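Local coordinates for protein diadenosine tetraphosphatase, putative (Trypanosoma brucei, PDB 2QJC) that binds two manganese ions and probably hydrolyses phosphoanhydride or phosphate ester bonds, as a putative symmetrical diadenosine tetraphosphatase of the calcineurin-like metallophosphoesterase family, at residues V21-D26 with I130-H135; L217-D222 with G239-V244. All coordinates share one frame; numbering follows the deposited sequence.

Interaction 1 of 2, residues V21-D26 with I130-H135; sequences VIIVGD and IRIPAH. With MN (manganese (II) ion), chain B.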
loop_
_atom_site.group_PDB
_atom_site.type_symbol
_atom_site.label_atom_id
_atom_site.label_comp_id
_atom_site.label_asym_id
_atom_site.label_seq_id
_atom_site.Cartn_x
_atom_site.Cartn_y
_atom_site.Cartn_z
ATOM N N VAL A 21 3.716 14.636 3.903
ATOM C CA VAL A 21 3.804 13.246 3.457
ATOM C C VAL A 21 2.610 12.830 2.596
ATOM O O VAL A 21 1.459 13.059 2.953
ATOM C CB VAL A 21 3.916 12.287 4.666
ATOM C CG1 VAL A 21 3.929 10.821 4.185
ATOM C CG2 VAL A 21 5.184 12.594 5.445
ATOM N N ILE A 22 2.906 12.203 1.460
ATOM C CA ILE A 22 1.885 11.762 0.526
ATOM C C ILE A 22 1.897 10.235 0.415
ATOM O O ILE A 22 2.897 9.632 0.042
ATOM C CB ILE A 22 2.125 12.418 -0.852
ATOM C CG1 ILE A 22 1.988 13.941 -0.712
ATOM C CG2 ILE A 22 1.125 11.905 -1.873
ATOM C CD1 ILE A 22 2.400 14.703 -1.931
ATOM N N ILE A 23 0.772 9.621 0.762
ATOM C CA ILE A 23 0.627 8.170 0.737
ATOM C C ILE A 23 -0.379 7.793 -0.349
ATOM O O ILE A 23 -1.538 8.241 -0.326
ATOM C CB ILE A 23 0.156 7.658 2.118
ATOM C CG1 ILE A 23 1.113 8.182 3.199
ATOM C CG2 ILE A 23 0.119 6.129 2.129
ATOM C CD1 ILE A 23 0.673 7.900 4.616
ATOM N N VAL A 24 0.070 6.969 -1.293
ATOM C CA VAL A 24 -0.764 6.570 -2.429
ATOM C C VAL A 24 -1.233 5.113 -2.446
ATOM O O VAL A 24 -0.525 4.213 -1.994
ATOM C CB VAL A 24 -0.041 6.918 -3.771
ATOM C CG1 VAL A 24 1.370 6.379 -3.758
ATOM C CG2 VAL A 24 -0.814 6.359 -4.966
ATOM N N GLY A 25 -2.453 4.912 -2.949
ATOM C CA GLY A 25 -3.056 3.589 -3.026
ATOM C C GLY A 25 -2.476 2.692 -4.106
ATOM O O GLY A 25 -1.506 3.062 -4.773
ATOM N N ASP A 26 -3.080 1.516 -4.286
ATOM C CA ASP A 26 -2.602 0.536 -5.267
ATOM C C ASP A 26 -2.397 1.145 -6.656
ATOM O O ASP A 26 -3.344 1.619 -7.281
ATOM C CB ASP A 26 -3.578 -0.656 -5.349
ATOM C CG ASP A 26 -3.703 -1.413 -4.027
ATOM O OD1 ASP A 26 -3.852 -0.760 -2.966
ATOM O OD2 ASP A 26 -3.668 -2.667 -4.043
ATOM N N ILE A 130 5.706 0.612 7.478
ATOM C CA ILE A 130 6.472 1.845 7.636
ATOM C C ILE A 130 5.773 2.740 8.652
ATOM O O ILE A 130 4.576 3.023 8.528
ATOM C CB ILE A 130 6.628 2.613 6.296
ATOM C CG1 ILE A 130 7.492 1.797 5.333
ATOM C CG2 ILE A 130 7.281 3.988 6.540
ATOM C CD1 ILE A 130 7.591 2.403 3.943
ATOM N N ARG A 131 6.518 3.162 9.671
ATOM C CA ARG A 131 5.979 4.036 10.709
ATOM C C ARG A 131 6.447 5.475 10.461
ATOM O O ARG A 131 7.637 5.717 10.238
ATOM C CB ARG A 131 6.449 3.584 12.099
ATOM C CG ARG A 131 6.130 2.142 12.449
ATOM C CD ARG A 131 6.477 1.823 13.911
ATOM N NE ARG A 131 5.384 2.174 14.816
ATOM C CZ ARG A 131 5.375 1.921 16.123
ATOM N NH1 ARG A 131 6.409 1.320 16.694
ATOM N NH2 ARG A 131 4.314 2.244 16.856
ATOM N N ILE A 132 5.505 6.415 10.501
ATOM C CA ILE A 132 5.776 7.844 10.289
ATOM C C ILE A 132 5.214 8.530 11.535
ATOM O O ILE A 132 4.153 9.172 11.494
ATOM C CB ILE A 132 5.045 8.369 9.024
ATOM C CG1 ILE A 132 5.442 7.524 7.813
ATOM C CG2 ILE A 132 5.406 9.838 8.770
ATOM C CD1 ILE A 132 4.517 7.695 6.624
ATOM N N PRO A 133 5.930 8.399 12.664
ATOM C CA PRO A 133 5.553 8.959 13.967
ATOM C C PRO A 133 5.236 10.448 14.068
ATOM O O PRO A 133 4.374 10.840 14.852
ATOM C CB PRO A 133 6.702 8.519 14.881
ATOM C CG PRO A 133 7.875 8.414 13.940
ATOM C CD PRO A 133 7.268 7.777 12.718
ATOM N N ALA A 134 5.906 11.280 13.281
ATOM C CA ALA A 134 5.650 12.717 13.334
ATOM C C ALA A 134 4.185 13.048 13.024
ATOM O O ALA A 134 3.627 14.025 13.541
ATOM C CB ALA A 134 6.570 13.443 12.355
ATOM N N HIS A 135 3.571 12.227 12.178
ATOM C CA HIS A 135 2.183 12.423 11.777
ATOM C C HIS A 135 1.261 11.377 12.397
ATOM O O HIS A 135 0.078 11.301 12.051
ATOM C CB HIS A 135 2.084 12.357 10.246
ATOM C CG HIS A 135 2.773 13.491 9.545
ATOM N ND1 HIS A 135 2.369 14.803 9.683
ATOM C CD2 HIS A 135 3.847 13.512 8.720
ATOM C CE1 HIS A 135 3.168 15.584 8.977
ATOM N NE2 HIS A 135 4.074 14.826 8.383
HETATM MN MN MN B . -3.982 -4.446 -5.354
HETATM O O HOH W 1 -6.021 -3.694 -5.910
#
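His135 NE2 hydrogen-bonds the backbone oxygen of Gly19, and the same ring is touched obliquely by Val21, two residues on, where strand 21-24 begins. The pairing belongs to the interior of the calcineurin-like β-sandwich: strand 21-24 lies in one mixed sheet, strand 129-132 in the other, and no hydrogen bond joins the two segments. Their nearest CA atoms, those of Val21 and His135, are 8.5 Å apart, which is too wide for strand pairing and fits apolar packing between sheets.

Val21 divides its two methyls between two partners. CG1 stands anti to the backbone N (chi1 177°) and meets Ile132 CD1 at 4.0 Å, the two side chains reaching tip to tip. CG2 turns instead to the imidazole, 3.7 Å from His135 CD2, and approaches the ring obliquely. Deeper in, Ile23 CD1 comes to 4.3 Å from Ile132 CD1, so the end of a single isoleucine serves two residues of the facing strand. An extended chain explains this reach, Ile132 CD1 being trans to CA (chi2 164°).

Beyond Ile132 the chain turns through a short 3-10 segment, closed by a bond from His135 N to Ile132 O (3.2 Å). The turn brings the imidazole back over the end of the sandwich, with Ile132 CG2 at its edge, in the ring plane.

At its other end, strand 21-24 runs into the metal site, where Asp26 opens the Asp-x-His motif of this family. His28 and Asp55 bind the same manganese, and Asp26 OD1 is held by the backbone N of His204. The carboxylate is thus gripped through both oxygens, with Asp26 OD2 2.2 Å from the manganese ion, which also carries water 1.

Interaction 2 of 2, residues L217-D222 with G239-V244; sequences LAIGLD and GCIISV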
loop_
_atom_site.group_PDB
_atom_site.type_symbol
_atom_site.label_atom_id
_atom_site.label_comp_id
_atom_site.label_asym_id
_atom_site.label_seq_id
_atom_site.Cartn_x
_atom_site.Cartn_y
_atom_site.Cartn_z
ATOM N N LEU A 217 -8.927 7.033 12.596
ATOM C CA LEU A 217 -8.128 5.878 13.002
ATOM C C LEU A 217 -7.590 5.021 11.859
ATOM O O LEU A 217 -6.591 4.326 12.027
ATOM C CB LEU A 217 -8.926 4.998 13.971
ATOM C CG LEU A 217 -9.200 5.613 15.350
ATOM C CD1 LEU A 217 -9.965 4.619 16.208
ATOM C CD2 LEU A 217 -7.877 5.980 16.022
ATOM N N ALA A 218 -8.250 5.061 10.706
ATOM C CA ALA A 218 -7.805 4.275 9.556
ATOM C C ALA A 218 -8.273 4.870 8.228
ATOM O O ALA A 218 -9.260 5.608 8.183
ATOM C CB ALA A 218 -8.282 2.816 9.689
ATOM N N ILE A 219 -7.553 4.545 7.153
ATOM C CA ILE A 219 -7.876 5.039 5.814
ATOM C C ILE A 219 -7.529 4.018 4.725
ATOM O O ILE A 219 -6.347 3.716 4.498
ATOM C CB ILE A 219 -7.108 6.342 5.494
ATOM C CG1 ILE A 219 -7.469 7.427 6.517
ATOM C CG2 ILE A 219 -7.424 6.796 4.071
ATOM C CD1 ILE A 219 -6.719 8.733 6.345
ATOM N N GLY A 220 -8.560 3.486 4.062
ATOM C CA GLY A 220 -8.346 2.524 2.991
ATOM C C GLY A 220 -8.313 3.272 1.666
ATOM O O GLY A 220 -9.340 3.786 1.215
ATOM N N LEU A 221 -7.145 3.323 1.030
ATOM C CA LEU A 221 -6.988 4.059 -0.226
ATOM C C LEU A 221 -7.170 3.302 -1.533
ATOM O O LEU A 221 -7.013 3.901 -2.600
ATOM C CB LEU A 221 -5.608 4.722 -0.274
ATOM C CG LEU A 221 -5.223 5.801 0.743
ATOM C CD1 LEU A 221 -3.717 6.094 0.639
ATOM C CD2 LEU A 221 -6.025 7.057 0.476
ATOM N N ASP A 222 -7.501 2.016 -1.496
ATOM C CA ASP A 222 -7.632 1.316 -2.769
ATOM C C ASP A 222 -8.941 1.594 -3.505
ATOM O O ASP A 222 -9.899 0.816 -3.420
ATOM C CB ASP A 222 -7.445 -0.193 -2.603
ATOM C CG ASP A 222 -7.215 -0.889 -3.942
ATOM O OD1 ASP A 222 -7.341 -0.205 -4.991
ATOM O OD2 ASP A 222 -6.912 -2.104 -3.949
ATOM N N GLY A 239 -4.661 14.585 6.632
ATOM C CA GLY A 239 -5.276 13.317 6.295
ATOM C C GLY A 239 -6.323 13.482 5.211
ATOM O O GLY A 239 -7.261 12.693 5.119
ATOM N N CYS A 240 -6.162 14.516 4.391
ATOM C CA CYS A 240 -7.096 14.784 3.302
ATOM C C CYS A 240 -6.856 13.865 2.110
ATOM O O CYS A 240 -5.715 13.593 1.734
ATOM C CB CYS A 240 -6.986 16.244 2.853
ATOM S SG CYS A 240 -7.584 17.447 4.073
ATOM N N ILE A 241 -7.944 13.393 1.512
ATOM C CA ILE A 241 -7.856 12.501 0.365
ATOM C C ILE A 241 -7.966 13.254 -0.966
ATOM O O ILE A 241 -8.942 13.960 -1.216
ATOM C CB ILE A 241 -8.975 11.424 0.415
ATOM C CG1 ILE A 241 -8.993 10.748 1.789
ATOM C CG2 ILE A 241 -8.755 10.385 -0.672
ATOM C CD1 ILE A 241 -7.706 10.039 2.146
ATOM N N ILE A 242 -6.944 13.105 -1.806
ATOM C CA ILE A 242 -6.918 13.717 -3.130
ATOM C C ILE A 242 -6.808 12.579 -4.143
ATOM O O ILE A 242 -5.947 11.710 -4.015
ATOM C CB ILE A 242 -5.702 14.644 -3.314
ATOM C CG1 ILE A 242 -5.849 15.887 -2.435
ATOM C CG2 ILE A 242 -5.566 15.039 -4.780
ATOM C CD1 ILE A 242 -4.668 16.830 -2.523
ATOM N N SER A 243 -7.676 12.587 -5.151
ATOM C CA SER A 243 -7.657 11.539 -6.160
ATOM C C SER A 243 -7.826 12.071 -7.574
ATOM O O SER A 243 -8.217 13.218 -7.785
ATOM C CB SER A 243 -8.767 10.521 -5.881
ATOM O OG SER A 243 -10.044 11.113 -6.050
ATOM N N VAL A 244 -7.523 11.208 -8.537
ATOM C CA VAL A 244 -7.644 11.521 -9.952
ATOM C C VAL A 244 -8.278 10.305 -10.624
ATOM O O VAL A 244 -8.330 9.217 -10.039
ATOM C CB VAL A 244 -6.264 11.773 -10.610
ATOM C CG1 VAL A 244 -5.604 12.992 -9.994
ATOM C CG2 VAL A 244 -5.382 10.550 -10.455
#
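Ile241 loses more surface to this contact than any other residue, and nearly all of its role falls to one atom. Its CD1 sits 3.8 Å from Ile219 CG2 and equally 3.8 Å from Leu221 CD2. Because Ile219 CG2 and Leu221 CD2 are themselves 3.9 Å apart, the three methyls form a nearly equilateral triangle. The bent chain of Ile241 (chi1 -50°, chi2 -61°) folds CD1 into this position. Ile219 slides past Ile241 in the opposite direction, whereas Leu221 meets it at a slant, bringing its tip in although its CB does not aim there.

The other branch of Ile219 points to the start of the second strand, its CD1 lying 4.2 Å from Gly239 O, which accepts a hydrogen bond from Lys215 NZ. Gly239, at positive phi (89°), and Cys240 both face Val235 in a G1 β-bulge. With 8.5 Å between the CA atoms of Leu221 and Ile241, this is packing between the two sheets of the sandwich, joining an edge strand of each. Ala234 of strand 230-236 borders both Leu221 and Ile241, while Ile242 and Val244 pack against helix 31-41.

How the interactions relate
Along the chain the two contacts follow in series. From strand 21-24 the polypeptide passes through a largely helical excursion, with strands 49-52 and 76-77, before strand 129-132 closes interaction 1. It then adds strands 137-140 and 199-202 to the second sheet and ends that sheet with 218-220. Strand 230-236 returns to the first sheet beside 21-24, and its hairpin partner 240-245 closes the much shorter loop of interaction 2. Both contacts therefore join the same two sheets, at different strand pairs, with centres about 11 Å apart. They meet near the metal site, where Gly25 CA lies 3.9 Å from Leu221 CB.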